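Local coordinates for protein tRNA modification GTPase MnmE (Chlorobium tepidum, PDB 3GEE) that probably hydrolyses GTP and takes part in adding a carboxymethylaminomethyl group to the wobble uridine (U34) of certain tRNAs, at residues 12-24 / 32-44. Residues are numbered along the deposited sequence; the frame is centred on the assembly and turned at random.
Sequences PVPGHPIAAIATP and IVRISGAGVLDLA. With FON (N-{[4-({[(6R)-2-amino-5-formyl-4-oxo-1,4,5,6,7,8-hexahydropteridin-6-yl]methyl}amino)phenyl]carbonyl}-L-glutamic acid), chain C.
Ala22 lays its CB against CG of Arg34 at 3.6 Å, on the face of the hairpin from which the arginine reaches the folate. A chi1 of 61° brings Arg34 CG to that methyl, and two further bends in the chain carry the guanidinium to the bound folinic acid, whose O4 accepts a weak hydrogen bond from NH2, 3.1 Å long and bent to 128°. The formyl carbon CP1 lies at the guanidinium edge, while Phe128 forms a cation-pi contact with Arg34. Ala19 CB meets Ile35 CG2 at 3.5 Å on the other face, where Ile21 and Val33 also point and helix 105-117 packs. At one end, Pro17 crosses Leu43 roughly perpendicularly, its CB 3.8 Å from Leu43 CD2, tying helix 40-47 to the hairpin. At the other, Thr23 and Ile32 also cross near a right angle, while Thr23 OG1 accepts a weak hydrogen bond from Ile32 N. The N-to-C directions of strand segments 18-21 and 32-36 differ by 164°, and Ile18 N to Ser36 O (2.8 Å) is among their backbone bonds. This antiparallel beta hairpin belongs to the TrmE N-terminal domain, Arg34 contributing to a 5-formyl-tetrahydrofolate site that includes Glu98, Lys476 and His52 of the second subunit.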
loop_
_atom_site.group_PDB
_atom_site.type_symbol
_atom_site.label_atom_id
_atom_site.label_comp_id
_atom_site.label_asym_id
_atom_site.label_seq_id
_atom_site.Cartn_x
_atom_site.Cartn_y
_atom_site.Cartn_z
ATOM N N PRO A 12 12.797 -3.185 -31.919
ATOM C CA PRO A 12 12.156 -2.876 -30.639
ATOM C C PRO A 12 12.055 -4.091 -29.704
ATOM O O PRO A 12 11.106 -4.181 -28.920
ATOM C CB PRO A 12 10.763 -2.392 -31.064
ATOM C CG PRO A 12 10.996 -1.741 -32.391
ATOM C CD PRO A 12 12.217 -2.404 -33.026
ATOM N N VAL A 13 13.049 -4.980 -29.776
ATOM C CA VAL A 13 13.110 -6.251 -29.030
ATOM C C VAL A 13 12.456 -6.258 -27.640
ATOM O O VAL A 13 12.860 -5.495 -26.759
ATOM C CB VAL A 13 14.573 -6.713 -28.837
ATOM C CG1 VAL A 13 14.614 -8.186 -28.467
ATOM C CG2 VAL A 13 15.405 -6.442 -30.079
ATOM N N PRO A 14 11.450 -7.130 -27.436
ATOM C CA PRO A 14 10.841 -7.260 -26.111
ATOM C C PRO A 14 11.724 -8.055 -25.152
ATOM O O PRO A 14 12.501 -8.907 -25.592
ATOM C CB PRO A 14 9.546 -8.021 -26.394
ATOM C CG PRO A 14 9.829 -8.805 -27.615
ATOM C CD PRO A 14 10.821 -8.022 -28.427
ATOM N N GLY A 15 11.605 -7.773 -23.854
ATOM C CA GLY A 15 12.379 -8.485 -22.835
ATOM C C GLY A 15 11.672 -9.738 -22.355
ATOM O O GLY A 15 10.573 -10.053 -22.818
ATOM N N HIS A 16 12.301 -10.456 -21.426
ATOM C CA HIS A 16 11.653 -11.588 -20.767
ATOM C C HIS A 16 10.356 -11.122 -20.095
ATOM O O HIS A 16 10.322 -10.040 -19.502
ATOM C CB HIS A 16 12.589 -12.211 -19.726
ATOM C CG HIS A 16 12.184 -13.586 -19.291
ATOM N ND1 HIS A 16 11.032 -13.834 -18.574
ATOM C CD2 HIS A 16 12.780 -14.789 -19.472
ATOM C CE1 HIS A 16 10.931 -15.130 -18.342
ATOM N NE2 HIS A 16 11.981 -15.732 -18.873
ATOM N N PRO A 17 9.273 -11.918 -20.204
ATOM C CA PRO A 17 8.074 -11.535 -19.457
ATOM C C PRO A 17 8.380 -11.461 -17.966
ATOM O O PRO A 17 8.973 -12.387 -17.403
ATOM C CB PRO A 17 7.081 -12.665 -19.757
ATOM C CG PRO A 17 7.919 -13.793 -20.270
ATOM C CD PRO A 17 9.066 -13.151 -20.980
ATOM N N ILE A 18 8.017 -10.342 -17.353
ATOM C CA ILE A 18 8.257 -10.127 -15.936
ATOM C C ILE A 18 6.972 -9.680 -15.268
ATOM O O ILE A 18 6.160 -8.991 -15.887
ATOM C CB ILE A 18 9.370 -9.082 -15.684
ATOM C CG1 ILE A 18 9.077 -7.781 -16.436
ATOM C CG2 ILE A 18 10.728 -9.639 -16.077
ATOM C CD1 ILE A 18 10.061 -6.671 -16.159
ATOM N N ALA A 19 6.794 -10.079 -14.010
ATOM C CA ALA A 19 5.614 -9.720 -13.227
ATOM C C ALA A 19 6.031 -9.083 -11.904
ATOM O O ALA A 19 7.137 -9.333 -11.417
ATOM C CB ALA A 19 4.759 -10.949 -12.975
ATOM N N ALA A 20 5.143 -8.269 -11.331
ATOM C CA ALA A 20 5.388 -7.576 -10.073
ATOM C C ALA A 20 4.115 -6.957 -9.511
ATOM O O ALA A 20 3.257 -6.488 -10.262
ATOM C CB ALA A 20 6.429 -6.502 -10.262
ATOM N N ILE A 21 3.997 -6.969 -8.185
ATOM C CA ILE A 21 2.994 -6.185 -7.475
ATOM C C ILE A 21 3.425 -4.745 -7.682
ATOM O O ILE A 21 4.586 -4.421 -7.461
ATOM C CB ILE A 21 3.024 -6.483 -5.962
ATOM C CG1 ILE A 21 3.216 -7.991 -5.693
ATOM C CG2 ILE A 21 1.826 -5.881 -5.265
ATOM C CD1 ILE A 21 1.970 -8.766 -5.333
ATOM N N ALA A 22 2.515 -3.886 -8.127
ATOM C CA ALA A 22 2.893 -2.525 -8.521
ATOM C C ALA A 22 2.427 -1.482 -7.516
ATOM O O ALA A 22 2.854 -0.323 -7.556
ATOM C CB ALA A 22 2.358 -2.207 -9.906
ATOM N N THR A 23 1.547 -1.915 -6.621
ATOM C CA THR A 23 0.962 -1.065 -5.589
ATOM C C THR A 23 1.643 -1.293 -4.231
ATOM O O THR A 23 2.312 -2.311 -4.043
ATOM C CB THR A 23 -0.529 -1.365 -5.477
ATOM O OG1 THR A 23 -0.721 -2.788 -5.411
ATOM C CG2 THR A 23 -1.247 -0.814 -6.694
ATOM N N PRO A 24 1.489 -0.346 -3.283
ATOM C CA PRO A 24 2.150 -0.488 -1.983
ATOM C C PRO A 24 1.673 -1.717 -1.231
ATOM O O PRO A 24 0.523 -2.118 -1.366
ATOM C CB PRO A 24 1.721 0.772 -1.225
ATOM C CG PRO A 24 1.353 1.738 -2.268
ATOM C CD PRO A 24 0.719 0.907 -3.351
ATOM N N ILE A 32 -2.637 -3.729 -7.972
ATOM C CA ILE A 32 -2.288 -3.936 -9.373
ATOM C C ILE A 32 -1.080 -4.866 -9.505
ATOM O O ILE A 32 0.022 -4.528 -9.057
ATOM C CB ILE A 32 -1.921 -2.605 -10.072
ATOM C CG1 ILE A 32 -3.075 -1.608 -10.015
ATOM C CG2 ILE A 32 -1.482 -2.848 -11.518
ATOM C CD1 ILE A 32 -2.630 -0.180 -10.260
ATOM N N VAL A 33 -1.280 -6.029 -10.114
ATOM C CA VAL A 33 -0.154 -6.836 -10.573
ATOM C C VAL A 33 0.080 -6.458 -12.030
ATOM O O VAL A 33 -0.852 -6.543 -12.846
ATOM C CB VAL A 33 -0.421 -8.352 -10.460
ATOM C CG1 VAL A 33 0.723 -9.137 -11.084
ATOM C CG2 VAL A 33 -0.608 -8.764 -8.999
ATOM N N ARG A 34 1.297 -6.019 -12.362
ATOM C CA ARG A 34 1.595 -5.643 -13.753
ATOM C C ARG A 34 2.681 -6.490 -14.404
ATOM O O ARG A 34 3.788 -6.615 -13.884
ATOM C CB ARG A 34 1.859 -4.132 -13.917
ATOM C CG ARG A 34 3.031 -3.568 -13.148
ATOM C CD ARG A 34 3.887 -2.673 -14.038
ATOM N NE ARG A 34 3.402 -1.301 -14.189
ATOM C CZ ARG A 34 4.143 -0.217 -13.961
ATOM N NH1 ARG A 34 5.403 -0.323 -13.560
ATOM N NH2 ARG A 34 3.624 0.984 -14.140
ATOM N N ILE A 35 2.344 -7.091 -15.543
ATOM C CA ILE A 35 3.287 -7.933 -16.276
ATOM C C ILE A 35 3.635 -7.328 -17.634
ATOM O O ILE A 35 2.809 -6.654 -18.243
ATOM C CB ILE A 35 2.776 -9.381 -16.411
ATOM C CG1 ILE A 35 1.737 -9.510 -17.522
ATOM C CG2 ILE A 35 2.164 -9.834 -15.101
ATOM C CD1 ILE A 35 1.462 -10.963 -17.949
ATOM N N SER A 36 4.866 -7.555 -18.088
ATOM C CA SER A 36 5.366 -6.935 -19.311
ATOM C C SER A 36 6.404 -7.812 -19.992
ATOM O O SER A 36 7.065 -8.617 -19.343
ATOM C CB SER A 36 5.966 -5.559 -19.011
ATOM O OG SER A 36 6.472 -4.948 -20.188
ATOM N N GLY A 37 6.537 -7.658 -21.306
ATOM C CA GLY A 37 7.521 -8.418 -22.065
ATOM C C GLY A 37 6.958 -9.304 -23.156
ATOM O O GLY A 37 5.765 -9.279 -23.445
ATOM N N ALA A 38 7.839 -10.101 -23.747
ATOM C CA ALA A 38 7.518 -10.906 -24.913
ATOM C C ALA A 38 6.373 -11.889 -24.695
ATOM O O ALA A 38 6.485 -12.812 -23.890
ATOM C CB ALA A 38 8.762 -11.641 -25.387
ATOM N N GLY A 39 5.278 -11.682 -25.422
ATOM C CA GLY A 39 4.172 -12.642 -25.467
ATOM C C GLY A 39 3.323 -12.629 -24.217
ATOM O O GLY A 39 2.650 -13.606 -23.884
ATOM N N VAL A 40 3.349 -11.496 -23.534
ATOM C CA VAL A 40 2.703 -11.352 -22.247
ATOM C C VAL A 40 1.185 -11.597 -22.273
ATOM O O VAL A 40 0.652 -12.295 -21.408
ATOM C CB VAL A 40 3.149 -10.024 -21.585
ATOM C CG1 VAL A 40 1.990 -9.155 -21.154
ATOM C CG2 VAL A 40 4.100 -10.331 -20.445
ATOM N N LEU A 41 0.487 -11.064 -23.270
ATOM C CA LEU A 41 -0.964 -11.251 -23.300
ATOM C C LEU A 41 -1.412 -12.629 -23.806
ATOM O O LEU A 41 -2.562 -13.022 -23.609
ATOM C CB LEU A 41 -1.692 -10.087 -23.991
ATOM C CG LEU A 41 -1.016 -9.358 -25.142
ATOM C CD1 LEU A 41 -0.968 -10.268 -26.366
ATOM C CD2 LEU A 41 -1.726 -8.057 -25.469
ATOM N N ASP A 42 -0.497 -13.368 -24.429
ATOM C CA ASP A 42 -0.728 -14.792 -24.675
ATOM C C ASP A 42 -0.640 -15.569 -23.371
ATOM O O ASP A 42 -1.411 -16.500 -23.148
ATOM C CB ASP A 42 0.268 -15.361 -25.684
ATOM C CG ASP A 42 -0.039 -14.933 -27.103
ATOM O OD1 ASP A 42 -0.542 -15.770 -27.880
ATOM O OD2 ASP A 42 0.207 -13.749 -27.432
ATOM N N LEU A 43 0.306 -15.175 -22.519
ATOM C CA LEU A 43 0.463 -15.760 -21.194
ATOM C C LEU A 43 -0.763 -15.450 -20.354
ATOM O O LEU A 43 -1.339 -16.339 -19.731
ATOM C CB LEU A 43 1.728 -15.222 -20.518
ATOM C CG LEU A 43 3.054 -15.998 -20.573
ATOM C CD1 LEU A 43 3.265 -16.789 -21.854
ATOM C CD2 LEU A 43 4.207 -15.047 -20.343
ATOM N N ALA A 44 -1.170 -14.184 -20.367
ATOM C CA ALA A 44 -2.357 -13.740 -19.645
ATOM C C ALA A 44 -3.551 -14.606 -19.993
ATOM O O ALA A 44 -4.332 -14.976 -19.121
ATOM C CB ALA A 44 -2.653 -12.293 -19.965
HETATM N N1 FON C . -1.489 3.696 -14.924
HETATM C C2 FON C . -1.438 2.447 -15.427
HETATM N NA2 FON C . -2.567 1.691 -15.422
HETATM N N3 FON C . -0.295 1.919 -15.940
HETATM C C4 FON C . 0.866 2.608 -15.981
HETATM O O4 FON C . 1.880 2.062 -16.467
HETATM C C4A FON C . 0.867 3.992 -15.422
HETATM N N5 FON C . 1.921 4.911 -15.373
HETATM C C6 FON C . 1.444 6.269 -15.692
HETATM C C7 FON C . 0.693 6.649 -14.421
HETATM N N8 FON C . -0.462 5.763 -14.371
HETATM C C8A FON C . -0.414 4.501 -14.889
HETATM C C9 FON C . 2.519 7.285 -16.086
HETATM N N10 FON C . 3.391 6.796 -17.146
HETATM C C11 FON C . 2.479 5.499 -21.009
HETATM C C12 FON C . 3.333 6.575 -20.778
HETATM C C13 FON C . 3.623 6.995 -19.481
HETATM C C14 FON C . 3.048 6.353 -18.389
HETATM C C15 FON C . 2.200 5.259 -18.618
HETATM C C16 FON C . 1.908 4.836 -19.917
HETATM C C FON C . 2.206 5.086 -22.434
HETATM O O FON C . 1.375 4.221 -22.669
HETATM N N FON C . 2.914 5.684 -23.401
HETATM C CA FON C . 2.459 6.056 -24.738
HETATM C CB FON C . 1.373 7.137 -24.699
HETATM C CG FON C . 0.668 7.362 -26.041
HETATM C CD FON C . -0.808 7.657 -25.847
HETATM O OE1 FON C . -1.587 6.697 -25.641
HETATM O OE2 FON C . -1.204 8.847 -25.904
HETATM C CT FON C . 3.634 6.537 -25.549
HETATM O O1 FON C . 3.778 6.122 -26.723
HETATM O O2 FON C . 4.431 7.342 -25.012
HETATM C CP1 FON C . 3.105 4.588 -15.069
HETATM O O3 FON C . 3.640 5.051 -14.076
#